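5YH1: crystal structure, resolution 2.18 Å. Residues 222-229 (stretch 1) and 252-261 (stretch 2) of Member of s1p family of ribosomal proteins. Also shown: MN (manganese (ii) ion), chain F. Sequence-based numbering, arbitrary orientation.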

ATOM      1  N   PRO A 222       7.713 -23.059 -21.856  1.00 24.67           N
ATOM      2  CA  PRO A 222       8.589 -23.835 -20.973  1.00 23.77           C
ATOM      3  C   PRO A 222      10.082 -23.476 -21.056  1.00 23.47           C
ATOM      4  O   PRO A 222      10.789 -23.544 -20.049  1.00 24.11           O
ATOM      5  CB  PRO A 222       8.345 -25.277 -21.426  1.00 24.68           C
ATOM      6  CG  PRO A 222       6.954 -25.267 -21.960  1.00 24.58           C
ATOM      7  CD  PRO A 222       6.775 -23.919 -22.596  1.00 24.49           C
ATOM      8  N   ALA A 223      10.554 -23.094 -22.236  1.00 23.29           N
ATOM      9  CA  ALA A 223      11.932 -22.639 -22.395  1.00 23.48           C
ATOM     10  C   ALA A 223      12.198 -21.355 -21.624  1.00 22.91           C
ATOM     11  O   ALA A 223      13.261 -21.203 -21.021  1.00 23.26           O
ATOM     12  CB  ALA A 223      12.260 -22.440 -23.873  1.00 24.00           C
ATOM     13  N   ILE A 224      11.242 -20.429 -21.653  1.00 23.00           N
ATOM     14  CA  ILE A 224      11.353 -19.177 -20.882  1.00 23.25           C
ATOM     15  C   ILE A 224      11.355 -19.482 -19.377  1.00 23.24           C
ATOM     16  O   ILE A 224      12.231 -19.027 -18.642  1.00 23.20           O
ATOM     17  CB  ILE A 224      10.226 -18.183 -21.258  1.00 23.12           C
ATOM     18  CG1 ILE A 224      10.390 -17.723 -22.705  1.00 23.29           C
ATOM     19  CG2 ILE A 224      10.269 -16.954 -20.366  1.00 23.43           C
ATOM     20  CD1 ILE A 224       9.218 -16.958 -23.271  1.00 23.31           C
ATOM     21  N   ALA A 225      10.403 -20.300 -18.938  1.00 23.73           N
ATOM     22  CA  ALA A 225      10.269 -20.654 -17.521  1.00 23.69           C
ATOM     23  C   ALA A 225      11.519 -21.330 -16.982  1.00 24.96           C
ATOM     24  O   ALA A 225      12.026 -20.950 -15.918  1.00 24.58           O
ATOM     25  CB  ALA A 225       9.060 -21.548 -17.323  1.00 24.10           C
ATOM     26  N   GLY A 226      12.026 -22.317 -17.731  1.00 25.15           N
ATOM     27  CA  GLY A 226      13.257 -23.026 -17.357  1.00 24.04           C
ATOM     28  C   GLY A 226      14.484 -22.138 -17.310  1.00 24.13           C
ATOM     29  O   GLY A 226      15.368 -22.333 -16.480  1.00 23.70           O
ATOM     30  N   THR A 227      14.538 -21.154 -18.205  1.00 24.33           N
ATOM     31  CA  THR A 227      15.610 -20.164 -18.177  1.00 25.00           C
ATOM     32  C   THR A 227      15.513 -19.343 -16.898  1.00 25.56           C
ATOM     33  O   THR A 227      16.498 -19.180 -16.183  1.00 25.41           O
ATOM     34  CB  THR A 227      15.563 -19.250 -19.418  1.00 25.01           C
ATOM     35  OG1 THR A 227      15.665 -20.058 -20.598  1.00 23.75           O
ATOM     36  CG2 THR A 227      16.693 -18.239 -19.389  1.00 25.05           C
ATOM     37  N   GLY A 228      14.314 -18.867 -16.585  1.00 26.85           N
ATOM     38  CA  GLY A 228      14.093 -18.115 -15.347  1.00 26.13           C
ATOM     39  C   GLY A 228      14.553 -18.846 -14.101  1.00 26.30           C
ATOM     40  O   GLY A 228      15.250 -18.278 -13.268  1.00 24.93           O
ATOM     41  N   ASP A 229      14.168 -20.116 -13.987  1.00 26.92           N
ATOM     42  CA  ASP A 229      14.516 -20.946 -12.829  1.00 27.80           C
ATOM     43  C   ASP A 229      15.851 -21.684 -12.955  1.00 28.44           C
ATOM     44  O   ASP A 229      16.223 -22.426 -12.046  1.00 26.01           O
ATOM     45  CB  ASP A 229      13.408 -21.981 -12.563  1.00 29.21           C
ATOM     46  CG  ASP A 229      12.364 -21.499 -11.564  1.00 30.75           C
ATOM     47  OD1 ASP A 229      12.347 -20.301 -11.185  1.00 31.50           O
ATOM     48  OD2 ASP A 229      11.534 -22.339 -11.169  1.00 32.98           O
ATOM     49  N   ASP A 252      18.426 -14.687 -26.002  1.00 30.49           N
ATOM     50  CA  ASP A 252      17.111 -14.060 -26.061  1.00 29.58           C
ATOM     51  C   ASP A 252      16.290 -14.445 -24.827  1.00 28.98           C
ATOM     52  O   ASP A 252      15.653 -13.593 -24.204  1.00 28.27           O
ATOM     53  CB  ASP A 252      16.341 -14.499 -27.305  1.00 30.51           C
ATOM     54  CG  ASP A 252      16.981 -14.032 -28.607  1.00 32.74           C
ATOM     55  OD1 ASP A 252      17.590 -12.945 -28.635  1.00 33.85           O
ATOM     56  OD2 ASP A 252      16.845 -14.758 -29.617  1.00 33.31           O
ATOM     57  N   LEU A 253      16.301 -15.734 -24.495  1.00 27.35           N
ATOM     58  CA  LEU A 253      15.522 -16.249 -23.378  1.00 28.23           C
ATOM     59  C   LEU A 253      15.982 -15.627 -22.071  1.00 28.05           C
ATOM     60  O   LEU A 253      15.157 -15.253 -21.254  1.00 27.52           O
ATOM     61  CB  LEU A 253      15.605 -17.780 -23.311  1.00 27.26           C
ATOM     62  CG  LEU A 253      14.921 -18.475 -24.497  1.00 27.06           C
ATOM     63  CD1 LEU A 253      15.338 -19.930 -24.626  1.00 27.35           C
ATOM     64  CD2 LEU A 253      13.406 -18.359 -24.404  1.00 27.64           C
ATOM     65  N   LYS A 254      17.294 -15.517 -21.883  1.00 29.46           N
ATOM     66  CA  LYS A 254      17.851 -14.878 -20.691  1.00 30.81           C
ATOM     67  C   LYS A 254      17.436 -13.413 -20.539  1.00 29.89           C
ATOM     68  O   LYS A 254      17.152 -12.962 -19.428  1.00 27.53           O
ATOM     69  CB  LYS A 254      19.368 -14.985 -20.686  1.00 33.67           C
ATOM     70  CG  LYS A 254      19.835 -16.371 -20.286  1.00 39.00           C
ATOM     71  CD  LYS A 254      21.345 -16.499 -20.344  1.00 42.82           C
ATOM     72  CE  LYS A 254      21.799 -17.775 -19.658  1.00 46.76           C
ATOM     73  NZ  LYS A 254      23.051 -18.301 -20.276  1.00 49.32           N
ATOM     74  N   LYS A 255      17.413 -12.688 -21.655  1.00 28.27           N
ATOM     75  CA  LYS A 255      17.001 -11.289 -21.670  1.00 28.94           C
ATOM     76  C   LYS A 255      15.536 -11.175 -21.284  1.00 27.53           C
ATOM     77  O   LYS A 255      15.173 -10.311 -20.486  1.00 24.88           O
ATOM     78  CB  LYS A 255      17.180 -10.674 -23.061  1.00 29.46           C
ATOM     79  CG  LYS A 255      18.611 -10.421 -23.516  1.00 31.00           C
ATOM     80  CD  LYS A 255      18.557  -9.838 -24.925  1.00 33.16           C
ATOM     81  CE  LYS A 255      19.830  -9.136 -25.348  1.00 36.25           C
ATOM     82  NZ  LYS A 255      20.996 -10.039 -25.216  1.00 38.36           N
ATOM     83  N   ILE A 256      14.705 -12.037 -21.878  1.00 26.84           N
ATOM     84  CA  ILE A 256      13.279 -12.103 -21.547  1.00 26.32           C
ATOM     85  C   ILE A 256      13.065 -12.359 -20.052  1.00 27.39           C
ATOM     86  O   ILE A 256      12.278 -11.653 -19.405  1.00 26.32           O
ATOM     87  CB  ILE A 256      12.535 -13.151 -22.397  1.00 26.53           C
ATOM     88  CG1 ILE A 256      12.413 -12.650 -23.836  1.00 26.98           C
ATOM     89  CG2 ILE A 256      11.135 -13.419 -21.839  1.00 26.73           C
ATOM     90  CD1 ILE A 256      11.950 -13.693 -24.833  1.00 27.32           C
ATOM     91  N   ALA A 257      13.761 -13.350 -19.498  1.00 26.54           N
ATOM     92  CA  ALA A 257      13.629 -13.638 -18.071  1.00 26.80           C
ATOM     93  C   ALA A 257      14.039 -12.440 -17.207  1.00 26.69           C
ATOM     94  O   ALA A 257      13.359 -12.118 -16.218  1.00 25.63           O
ATOM     95  CB  ALA A 257      14.441 -14.865 -17.680  1.00 26.60           C
ATOM     96  N   GLU A 258      15.146 -11.793 -17.567  1.00 26.10           N
ATOM     97  CA  GLU A 258      15.634 -10.642 -16.797  1.00 26.09           C
ATOM     98  C   GLU A 258      14.660  -9.476 -16.887  1.00 25.20           C
ATOM     99  O   GLU A 258      14.445  -8.767 -15.903  1.00 25.67           O
ATOM    100  CB  GLU A 258      17.026 -10.207 -17.251  1.00 27.76           C
ATOM    101  CG  GLU A 258      18.131 -11.214 -16.926  1.00 29.12           C
ATOM    102  CD  GLU A 258      18.555 -11.232 -15.462  1.00 30.25           C
ATOM    103  OE1 GLU A 258      18.063 -10.428 -14.646  1.00 30.27           O
ATOM    104  OE2 GLU A 258      19.406 -12.068 -15.122  1.00 32.28           O
ATOM    105  N   VAL A 259      14.069  -9.286 -18.062  1.00 24.47           N
ATOM    106  CA  VAL A 259      13.061  -8.253 -18.252  1.00 24.14           C
ATOM    107  C   VAL A 259      11.818  -8.509 -17.396  1.00 24.39           C
ATOM    108  O   VAL A 259      11.315  -7.589 -16.748  1.00 23.90           O
ATOM    109  CB  VAL A 259      12.678  -8.088 -19.732  1.00 23.76           C
ATOM    110  CG1 VAL A 259      11.435  -7.228 -19.884  1.00 24.37           C
ATOM    111  CG2 VAL A 259      13.832  -7.464 -20.511  1.00 24.13           C
ATOM    112  N   ILE A 260      11.333  -9.746 -17.378  1.00 24.74           N
ATOM    113  CA  ILE A 260      10.142 -10.080 -16.581  1.00 25.20           C
ATOM    114  C   ILE A 260      10.366  -9.801 -15.094  1.00 25.45           C
ATOM    115  O   ILE A 260       9.530  -9.151 -14.451  1.00 24.89           O
ATOM    116  CB  ILE A 260       9.702 -11.538 -16.778  1.00 25.10           C
ATOM    117  CG1 ILE A 260       9.146 -11.726 -18.196  1.00 24.92           C
ATOM    118  CG2 ILE A 260       8.640 -11.917 -15.753  1.00 25.32           C
ATOM    119  CD1 ILE A 260       9.033 -13.171 -18.630  1.00 24.91           C
ATOM    120  N   ASP A 261      11.488 -10.276 -14.559  1.00 26.21           N
ATOM    121  CA  ASP A 261      11.793 -10.111 -13.134  1.00 27.61           C
ATOM    122  C   ASP A 261      11.978  -8.631 -12.756  1.00 27.22           C
ATOM    123  O   ASP A 261      11.670  -8.234 -11.632  1.00 25.60           O
ATOM    124  CB  ASP A 261      13.036 -10.917 -12.732  1.00 29.76           C
ATOM    125  CG  ASP A 261      12.823 -12.435 -12.821  1.00 34.22           C
ATOM    126  OD1 ASP A 261      11.674 -12.921 -12.744  1.00 38.29           O
ATOM    127  OD2 ASP A 261      13.823 -13.158 -12.961  1.00 37.51           O
TER
HETATM  128 MN    MN F 805       9.626 -22.002 -10.068  1.00 42.69          MN
HETATM  129  O   HOH W   1      13.372 -15.625 -12.033  1.00 34.89           O
HETATM  130  O   HOH W   2       9.759 -19.849  -9.859  1.00 30.46           O
HETATM  131  O   HOH W   3      10.962 -21.862  -8.294  1.00 34.42           O

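Two helices cross here at a steep angle and are held together by van der Waals packing of small and aliphatic residues and one threonine, with no direct hydrogen bond between them and a single water joining them at one end. Their axes run 70° apart in direction and come within 8.8 Å of each other, and the contact buries 361 Å² summed over both sides.

The apolar heart of the contact is the pairing of Ile224 with Leu253, the residues that lose the most surface on their respective helices. Leu253 points its CA-to-CB bond toward the first helix, and its m,t rotamer brings CD2 to 3.5 Å from CG1 of Ile224 and 4.3 Å from CB of Ala223, while CD1 lies 4.0 Å from CB of Ala223, so the leucine covers both residues. Ile224 leaves its backbone sideways, yet it also packs on Ile256 and Ile260; its CG2 is 3.9 Å from CG2 of Ile256 and 4.3 Å from CD1 of Ile260. Branched aliphatic side chains suit this buried region because they fill space without bringing in polar groups that would need partners.

Thr227 shows how a polar residue can join such an interface. Its CA-to-CB bond points toward the second helix, and with chi1 at -58° its OG1 donates a hydrogen bond to the backbone oxygen O of Ala223, 2.7 Å away and one turn earlier. With its proton given to this oxygen, which also accepts the helical bond from N of Thr227, the hydroxyl has a partner in its own helix and can lie against carbon, with OG1 3.5 Å from CB of Leu253. The methyl CG2 lies 3.8 Å from CG of Lys254, so only the first carbons of this exposed lysine side chain take part.

The backbones approach most closely of the registered pairs at Gly228 and Ala257, whose CA atoms are 5.3 Å apart. Small residues suit this point: the CB of Ala257 rests 4.0 Å from CA of Gly228, so a methyl group meets bare backbone.

Beyond this pair, a water takes over. Water 1 donates a hydrogen bond to OD2 of Asp261 at 2.7 Å and a weak one to O of Gly228 at 3.5 Å, bridging a gap that the side chain does not close by itself. Asp229 makes no contact with the second helix; its OD2 instead binds the manganese ion at 2.2 Å, alongside two waters and ligands from elsewhere in the structure.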